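Local coordinates for conserved hypothetical exported protein (Bacteroides fragilis, PDB 4JJA) that is of unknown function but probably acts on peptidoglycan as an exo-beta-N-acetylmuramidase, at residues A[6-20]-A[135-147]. Numbering follows the deposited sequence. Where two conformers were deposited one is given.
Sequences VIIGAEQTKAYFPIL and RKILILDRPNPNG
Leu140 lays its CD2 methyl over one face of the Tyr16 ring, 3.8 Å from CD2 to the ring centroid, a CH-pi contact in which the two side chains meet at about a right angle. Its other methyl, CD1, lies 3.9 Å from Ala10 CB. The ring is held from its far end as well: Tyr16 OH donates to Ala10 O at 2.7 Å, while CG, between the backbone N and the carbonyl carbon (chi1 68°), sets the ring so that Leu140 CD2 lies over its face. Two residues earlier in strand 136-140, Leu138 meets Ile19 CD1 with its CD1, and its CD2 lies against Leu20 CD2 and near Tyr16 CB. Helix 13-20 and the strand run nearly antiparallel (163°), and Leu40 of helix 40-46 touches both Tyr16 and Leu140. The N-terminal helix thereby packs on the parallel, Rossmann-like sheet.

Beyond the strand end polar and apolar contacts mix. Gly9 N donates to Asp141 O at 2.9 Å, nearly straight (164°) and in the carbonyl plane; a water that accepts from Ala10 N sits beside the same oxygen. Ile8 CD1 lies over one face of the Arg142 guanidinium, 3.3 Å from NH1, while Arg142 NE forms a salt bridge with Asp108. Pro143 continues the apolar surface, its CG 3.8 Å from Val6 CG1. The chemistry thus divides: methyl and ring contacts seat the helix, one backbone bond sets the Gly9 loop against the strand exit, and the buried guanidinium balances hydrocarbon cover on one face with charge pairing to Asp108 through NE.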
ATOM      1  N   VAL A   6      10.477 -10.880  13.611  1.00 17.89           N
ATOM      2  CA  VAL A   6       9.058 -10.535  13.695  1.00 15.18           C
ATOM      3  C   VAL A   6       8.212 -11.791  13.685  1.00 14.01           C
ATOM      4  O   VAL A   6       8.436 -12.676  12.881  1.00 15.54           O
ATOM      5  CB  VAL A   6       8.633  -9.605  12.530  1.00 14.02           C
ATOM      6  CG1 VAL A   6       7.125  -9.444  12.536  1.00 13.80           C
ATOM      7  CG2 VAL A   6       9.304  -8.261  12.662  1.00 16.84           C
ATOM      8  N   ILE A   7       7.212 -11.830  14.552  1.00 12.34           N
ATOM      9  CA  ILE A   7       6.212 -12.899  14.524  1.00 12.51           C
ATOM     10  C   ILE A   7       4.905 -12.204  14.118  1.00 11.77           C
ATOM     11  O   ILE A   7       4.327 -11.411  14.861  1.00 12.34           O
ATOM     12  CB  ILE A   7       6.063 -13.603  15.890  1.00 13.73           C
ATOM     13  CG1 ILE A   7       7.385 -14.157  16.384  1.00 15.97           C
ATOM     14  CG2 ILE A   7       4.983 -14.677  15.849  1.00 16.07           C
ATOM     15  CD1 ILE A   7       7.341 -14.687  17.832  1.00 19.91           C
ATOM     16  N   ILE A   8       4.438 -12.498  12.921  1.00 11.09           N
ATOM     17  CA  ILE A   8       3.230 -11.853  12.423  1.00 10.41           C
ATOM     18  C   ILE A   8       2.001 -12.377  13.177  1.00 11.31           C
ATOM     19  O   ILE A   8       2.039 -13.427  13.838  1.00 11.70           O
ATOM     20  CB  ILE A   8       3.056 -12.035  10.912  1.00 11.46           C
ATOM     21  CG1 ILE A   8       2.851 -13.506  10.548  1.00 11.81           C
ATOM     22  CG2 ILE A   8       4.229 -11.372  10.126  1.00 12.79           C
ATOM     23  CD1 ILE A   8       2.462 -13.729   9.079  1.00 15.09           C
ATOM     24  N   GLY A   9       0.899 -11.640  13.102  1.00 10.87           N
ATOM     25  CA  GLY A   9      -0.328 -12.022  13.770  1.00 11.14           C
ATOM     26  C   GLY A   9      -0.747 -13.452  13.401  1.00 10.96           C
ATOM     27  O   GLY A   9      -1.166 -14.209  14.262  1.00 11.93           O
ATOM     28  N   ALA A  10      -0.713 -13.783  12.103  1.00 11.12           N
ATOM     29  CA  ALA A  10      -1.249 -15.070  11.634  1.00 12.02           C
ATOM     30  C   ALA A  10      -0.491 -16.263  12.200  1.00 12.42           C
ATOM     31  O   ALA A  10      -1.051 -17.359  12.270  1.00 13.33           O
ATOM     32  CB  ALA A  10      -1.287 -15.126  10.130  1.00 13.08           C
ATOM     33  N   GLU A  11       0.757 -16.094  12.619  1.00 11.64           N
ATOM     34  CA  GLU A  11       1.544 -17.174  13.220  0.50 12.83           C
ATOM     35  C   GLU A  11       1.099 -17.506  14.629  1.00 12.77           C
ATOM     36  O   GLU A  11       1.400 -18.587  15.146  1.00 14.17           O
ATOM     37  CB  GLU A  11       3.017 -16.751  13.299  0.50 13.32           C
ATOM     38  CG  GLU A  11       3.723 -16.722  11.997  0.50 15.69           C
ATOM     39  CD  GLU A  11       5.167 -16.274  12.148  0.50 17.73           C
ATOM     40  OE1 GLU A  11       5.418 -15.057  12.146  0.50 15.66           O
ATOM     41  OE2 GLU A  11       6.053 -17.157  12.307  0.50 23.14           O
ATOM     42  N   GLN A  12       0.433 -16.569  15.284  1.00 11.29           N
ATOM     43  CA  GLN A  12       0.090 -16.663  16.700  1.00 12.18           C
ATOM     44  C   GLN A  12      -1.275 -17.366  16.888  1.00 12.43           C
ATOM     45  O   GLN A  12      -2.231 -16.798  17.401  1.00 12.26           O
ATOM     46  CB  GLN A  12       0.057 -15.275  17.325  1.00 13.04           C
ATOM     47  CG  GLN A  12       1.414 -14.595  17.206  1.00 13.10           C
ATOM     48  CD  GLN A  12       1.319 -13.147  17.633  1.00 12.08           C
ATOM     49  OE1 GLN A  12       0.924 -12.850  18.788  1.00 14.75           O
ATOM     50  NE2 GLN A  12       1.723 -12.249  16.749  1.00 12.67           N
ATOM     51  N   THR A  13      -1.328 -18.610  16.410  1.00 13.73           N
ATOM     52  CA  THR A  13      -2.596 -19.320  16.376  1.00 13.20           C
ATOM     53  C   THR A  13      -3.217 -19.465  17.757  1.00 13.66           C
ATOM     54  O   THR A  13      -4.432 -19.442  17.886  1.00 13.66           O
ATOM     55  CB  THR A  13      -2.485 -20.652  15.694  1.00 14.45           C
ATOM     56  OG1 THR A  13      -1.584 -21.468  16.429  1.00 16.36           O
ATOM     57  CG2 THR A  13      -2.000 -20.500  14.260  1.00 15.41           C
ATOM     58  N   LYS A  14      -2.429 -19.583  18.813  1.00 13.73           N
ATOM     59  CA  LYS A  14      -3.051 -19.702  20.137  0.50 15.33           C
ATOM     60  C   LYS A  14      -3.761 -18.408  20.563  1.00 14.98           C
ATOM     61  O   LYS A  14      -4.710 -18.431  21.380  1.00 16.10           O
ATOM     62  CB  LYS A  14      -2.037 -20.245  21.171  0.50 15.92           C
ATOM     63  CG  LYS A  14      -1.622 -21.695  20.879  0.50 18.61           C
ATOM     64  CD  LYS A  14      -0.384 -22.154  21.655  0.50 22.47           C
ATOM     65  CE  LYS A  14      -0.467 -21.734  23.129  0.50 24.99           C
ATOM     66  NZ  LYS A  14       0.875 -21.843  23.849  0.50 27.24           N
ATOM     67  N   ALA A  15      -3.388 -17.291  19.966  1.00 13.75           N
ATOM     68  CA  ALA A  15      -4.053 -16.031  20.226  1.00 13.90           C
ATOM     69  C   ALA A  15      -5.406 -15.861  19.562  1.00 14.30           C
ATOM     70  O   ALA A  15      -6.258 -15.194  20.103  1.00 16.93           O
ATOM     71  CB  ALA A  15      -3.138 -14.814  19.871  1.00 14.31           C
ATOM     72  N   TYR A  16      -5.619 -16.463  18.411  1.00 12.93           N
ATOM     73  CA  TYR A  16      -6.863 -16.228  17.691  1.00 12.70           C
ATOM     74  C   TYR A  16      -7.673 -17.448  17.330  1.00 11.95           C
ATOM     75  O   TYR A  16      -8.847 -17.288  17.047  1.00 13.08           O
ATOM     76  CB  TYR A  16      -6.635 -15.358  16.465  1.00 12.56           C
ATOM     77  CG  TYR A  16      -5.840 -15.962  15.355  1.00 11.15           C
ATOM     78  CD1 TYR A  16      -6.474 -16.688  14.356  1.00 13.15           C
ATOM     79  CD2 TYR A  16      -4.441 -15.865  15.295  1.00 11.51           C
ATOM     80  CE1 TYR A  16      -5.799 -17.275  13.342  1.00 13.59           C
ATOM     81  CE2 TYR A  16      -3.744 -16.482  14.267  1.00 11.62           C
ATOM     82  CZ  TYR A  16      -4.409 -17.174  13.275  1.00 11.82           C
ATOM     83  OH  TYR A  16      -3.734 -17.778  12.227  1.00 14.08           O
ATOM     84  N   PHE A  17      -7.137 -18.656  17.394  1.00 12.95           N
ATOM     85  CA  PHE A  17      -7.970 -19.841  17.144  1.00 12.52           C
ATOM     86  C   PHE A  17      -9.217 -19.854  18.036  1.00 14.27           C
ATOM     87  O   PHE A  17     -10.308 -20.103  17.555  1.00 15.20           O
ATOM     88  CB  PHE A  17      -7.161 -21.127  17.229  1.00 13.73           C
ATOM     89  CG  PHE A  17      -6.451 -21.530  15.956  1.00 12.77           C
ATOM     90  CD1 PHE A  17      -6.202 -20.637  14.928  1.00 14.08           C
ATOM     91  CD2 PHE A  17      -5.917 -22.781  15.850  1.00 15.09           C
ATOM     92  CE1 PHE A  17      -5.543 -21.026  13.811  1.00 14.53           C
ATOM     93  CE2 PHE A  17      -5.269 -23.180  14.709  1.00 15.90           C
ATOM     94  CZ  PHE A  17      -5.082 -22.320  13.696  1.00 15.35           C
ATOM     95  N   PRO A  18      -9.115 -19.477  19.307  1.00 15.20           N
ATOM     96  CA  PRO A  18     -10.358 -19.460  20.124  1.00 15.76           C
ATOM     97  C   PRO A  18     -11.377 -18.433  19.684  1.00 16.49           C
ATOM     98  O   PRO A  18     -12.586 -18.631  19.920  1.00 18.20           O
ATOM     99  CB  PRO A  18      -9.844 -19.180  21.524  1.00 17.37           C
ATOM    100  CG  PRO A  18      -8.464 -19.847  21.501  1.00 16.36           C
ATOM    101  CD  PRO A  18      -7.916 -19.432  20.136  1.00 14.73           C
ATOM    102  N   ILE A  19     -10.944 -17.331  19.105  1.00 15.23           N
ATOM    103  CA  ILE A  19     -11.868 -16.322  18.589  1.00 16.62           C
ATOM    104  C   ILE A  19     -12.698 -16.916  17.454  1.00 16.17           C
ATOM    105  O   ILE A  19     -13.872 -16.582  17.309  1.00 17.40           O
ATOM    106  CB  ILE A  19     -11.099 -15.033  18.071  1.00 17.58           C
ATOM    107  CG1 ILE A  19     -10.315 -14.393  19.191  1.00 19.20           C
ATOM    108  CG2 ILE A  19     -12.043 -14.012  17.542  1.00 19.24           C
ATOM    109  CD1 ILE A  19      -9.402 -13.269  18.767  1.00 19.98           C
ATOM    110  N   LEU A  20     -12.089 -17.772  16.640  1.00 15.22           N
ATOM    111  CA  LEU A  20     -12.711 -18.272  15.449  1.00 14.70           C
ATOM    112  C   LEU A  20     -13.558 -19.517  15.696  1.00 15.46           C
ATOM    113  O   LEU A  20     -14.379 -19.875  14.872  1.00 16.18           O
ATOM    114  CB  LEU A  20     -11.625 -18.638  14.440  1.00 14.48           C
ATOM    115  CG  LEU A  20     -10.744 -17.453  14.003  1.00 13.42           C
ATOM    116  CD1 LEU A  20      -9.692 -18.006  13.004  1.00 15.50           C
ATOM    117  CD2 LEU A  20     -11.553 -16.309  13.421  1.00 15.29           C
ATOM    118  N   ARG A 135     -20.993  -7.275  11.940  1.00 18.84           N
ATOM    119  CA  ARG A 135     -20.011  -8.355  11.904  0.50 17.81           C
ATOM    120  C   ARG A 135     -18.686  -7.886  12.486  1.00 17.51           C
ATOM    121  O   ARG A 135     -18.340  -6.712  12.384  1.00 19.84           O
ATOM    122  CB  ARG A 135     -19.798  -8.834  10.477  0.50 17.38           C
ATOM    123  CG  ARG A 135     -21.116  -9.063   9.784  0.50 15.79           C
ATOM    124  CD  ARG A 135     -21.937 -10.044  10.579  0.50 14.24           C
ATOM    125  NE  ARG A 135     -22.898 -10.667   9.708  0.50 14.86           N
ATOM    126  CZ  ARG A 135     -23.798 -11.552  10.105  0.50 17.67           C
ATOM    127  NH1 ARG A 135     -23.893 -11.887  11.372  0.50 18.65           N
ATOM    128  NH2 ARG A 135     -24.611 -12.093   9.219  0.50 19.22           N
ATOM    129  N   LYS A 136     -17.962  -8.802  13.096  1.00 17.35           N
ATOM    130  CA  LYS A 136     -16.670  -8.504  13.688  1.00 17.19           C
ATOM    131  C   LYS A 136     -15.579  -8.658  12.638  1.00 15.00           C
ATOM    132  O   LYS A 136     -15.654  -9.478  11.755  1.00 14.84           O
ATOM    133  CB  LYS A 136     -16.370  -9.471  14.802  1.00 19.88           C
ATOM    134  CG  LYS A 136     -17.298  -9.434  16.000  1.00 26.70           C
ATOM    135  CD  LYS A 136     -16.778 -10.432  17.060  1.00 30.69           C
ATOM    136  CE  LYS A 136     -17.077 -11.896  16.719  1.00 34.74           C
ATOM    137  N   ILE A 137     -14.559  -7.804  12.745  1.00 13.01           N
ATOM    138  CA  ILE A 137     -13.322  -7.954  11.973  1.00 12.85           C
ATOM    139  C   ILE A 137     -12.179  -8.318  12.915  1.00 12.23           C
ATOM    140  O   ILE A 137     -11.994  -7.744  13.989  1.00 13.69           O
ATOM    141  CB  ILE A 137     -13.027  -6.682  11.156  1.00 12.84           C
ATOM    142  CG1 ILE A 137     -14.028  -6.564  10.003  1.00 15.27           C
ATOM    143  CG2 ILE A 137     -11.565  -6.683  10.663  1.00 15.60           C
ATOM    144  CD1 ILE A 137     -13.887  -5.301   9.131  1.00 18.00           C
ATOM    145  N   LEU A 138     -11.417  -9.301  12.477  1.00 11.14           N
ATOM    146  CA  LEU A 138     -10.188  -9.724  13.132  1.00 10.90           C
ATOM    147  C   LEU A 138      -9.041  -9.419  12.160  1.00  9.91           C
ATOM    148  O   LEU A 138      -8.992  -9.965  11.085  1.00 12.17           O
ATOM    149  CB  LEU A 138     -10.249 -11.224  13.424  1.00 11.70           C
ATOM    150  CG  LEU A 138      -8.990 -11.830  14.047  1.00 12.41           C
ATOM    151  CD1 LEU A 138      -8.751 -11.319  15.457  1.00 14.69           C
ATOM    152  CD2 LEU A 138      -9.063 -13.363  14.054  1.00 14.17           C
ATOM    153  N   ILE A 139      -8.105  -8.560  12.568  1.00  9.52           N
ATOM    154  CA  ILE A 139      -6.951  -8.235  11.738  1.00  9.20           C
ATOM    155  C   ILE A 139      -5.733  -8.974  12.295  1.00  9.23           C
ATOM    156  O   ILE A 139      -5.353  -8.809  13.468  1.00  9.95           O
ATOM    157  CB  ILE A 139      -6.673  -6.721  11.700  1.00  9.42           C
ATOM    158  CG1 ILE A 139      -7.936  -5.981  11.182  1.00 11.03           C
ATOM    159  CG2 ILE A 139      -5.376  -6.447  10.860  1.00  9.86           C
ATOM    160  CD1 ILE A 139      -7.821  -4.481  11.200  1.00 11.19           C
ATOM    161  N   LEU A 140      -5.145  -9.829  11.461  1.00  8.73           N
ATOM    162  CA  LEU A 140      -3.900 -10.547  11.796  1.00  9.78           C
ATOM    163  C   LEU A 140      -2.797  -9.652  11.276  1.00  8.50           C
ATOM    164  O   LEU A 140      -2.567  -9.593  10.051  1.00  9.69           O
ATOM    165  CB  LEU A 140      -3.931 -11.942  11.170  1.00 10.08           C
ATOM    166  CG  LEU A 140      -5.098 -12.811  11.609  1.00 10.21           C
ATOM    167  CD1 LEU A 140      -5.011 -14.142  10.855  1.00 11.83           C
ATOM    168  CD2 LEU A 140      -5.184 -12.982  13.135  1.00 12.62           C
ATOM    169  N   ASP A 141      -2.188  -8.861  12.146  1.00  8.52           N
ATOM    170  CA  ASP A 141      -1.391  -7.752  11.627  1.00  8.48           C
ATOM    171  C   ASP A 141      -0.111  -8.244  10.982  1.00  8.53           C
ATOM    172  O   ASP A 141       0.457  -9.293  11.385  1.00  9.73           O
ATOM    173  CB  ASP A 141      -1.093  -6.734  12.727  1.00  8.88           C
ATOM    174  CG  ASP A 141      -1.153  -5.288  12.291  1.00  8.45           C
ATOM    175  OD1 ASP A 141      -1.718  -4.969  11.232  1.00 10.01           O
ATOM    176  OD2 ASP A 141      -0.668  -4.460  13.134  1.00 10.02           O
ATOM    177  N   ARG A 142       0.355  -7.502   9.989  1.00  8.53           N
ATOM    178  CA  ARG A 142       1.650  -7.696   9.364  1.00  8.97           C
ATOM    179  C   ARG A 142       2.378  -6.365   9.390  1.00  8.25           C
ATOM    180  O   ARG A 142       1.763  -5.311   9.427  1.00  9.12           O
ATOM    181  CB  ARG A 142       1.545  -8.223   7.940  1.00 10.26           C
ATOM    182  CG  ARG A 142       0.988  -9.642   7.875  1.00 12.86           C
ATOM    183  CD  ARG A 142       0.943 -10.191   6.458  1.00 12.64           C
ATOM    184  NE  ARG A 142       0.310 -11.522   6.493  1.00 13.09           N
ATOM    185  CZ  ARG A 142       0.911 -12.673   6.289  1.00 13.03           C
ATOM    186  NH1 ARG A 142       2.192 -12.726   5.931  1.00 13.59           N
ATOM    187  NH2 ARG A 142       0.211 -13.792   6.410  1.00 13.85           N
ATOM    188  N   PRO A 143       3.705  -6.415   9.351  1.00  8.45           N
ATOM    189  CA  PRO A 143       4.464  -5.174   9.344  1.00  8.14           C
ATOM    190  C   PRO A 143       4.193  -4.266   8.169  1.00  8.20           C
ATOM    191  O   PRO A 143       3.799  -4.740   7.111  1.00  9.86           O
ATOM    192  CB  PRO A 143       5.939  -5.650   9.307  1.00  8.92           C
ATOM    193  CG  PRO A 143       5.901  -6.961   9.967  1.00 11.04           C
ATOM    194  CD  PRO A 143       4.605  -7.572   9.467  1.00  9.87           C
ATOM    195  N   ASN A 144       4.416  -2.974   8.390  1.00  8.00           N
ATOM    196  CA  ASN A 144       4.494  -2.015   7.304  1.00  7.63           C
ATOM    197  C   ASN A 144       5.970  -1.880   6.960  1.00  7.31           C
ATOM    198  O   ASN A 144       6.734  -1.415   7.804  1.00  7.97           O
ATOM    199  CB  ASN A 144       3.895  -0.686   7.767  1.00  7.21           C
ATOM    200  CG  ASN A 144       3.941   0.392   6.712  1.00  6.04           C
ATOM    201  OD1 ASN A 144       4.619   0.246   5.684  1.00  7.88           O
ATOM    202  ND2 ASN A 144       3.265   1.517   7.004  1.00  8.27           N
ATOM    203  N   PRO A 145       6.404  -2.277   5.741  1.00  7.01           N
ATOM    204  CA  PRO A 145       7.825  -2.172   5.420  1.00  7.20           C
ATOM    205  C   PRO A 145       8.318  -0.733   5.333  1.00  7.07           C
ATOM    206  O   PRO A 145       9.507  -0.486   5.358  1.00  8.36           O
ATOM    207  CB  PRO A 145       7.922  -2.877   4.069  1.00  8.19           C
ATOM    208  CG  PRO A 145       6.551  -2.664   3.450  1.00  8.14           C
ATOM    209  CD  PRO A 145       5.600  -2.773   4.600  1.00  7.60           C
ATOM    210  N   ASN A 146       7.376   0.205   5.214  1.00  7.43           N
ATOM    211  CA  ASN A 146       7.621   1.644   5.255  1.00  7.40           C
ATOM    212  C   ASN A 146       7.027   2.259   6.545  1.00  7.82           C
ATOM    213  O   ASN A 146       6.642   3.422   6.575  1.00  8.41           O
ATOM    214  CB  ASN A 146       7.073   2.323   3.977  1.00  7.78           C
ATOM    215  CG  ASN A 146       7.970   2.082   2.796  1.00  7.45           C
ATOM    216  OD1 ASN A 146       9.172   2.421   2.852  1.00  8.47           O
ATOM    217  ND2 ASN A 146       7.407   1.615   1.683  1.00  8.77           N
ATOM    218  N   GLY A 147       7.011   1.477   7.610  1.00  7.13           N
ATOM    219  CA  GLY A 147       6.456   1.893   8.888  1.00  8.25           C
ATOM    220  C   GLY A 147       7.372   2.728   9.733  1.00  7.84           C
ATOM    221  O   GLY A 147       6.959   3.145  10.821  1.00  8.91           O
TER
HETATM  222  O   HOH W   1      -0.495 -11.938  10.024  1.00 12.06           O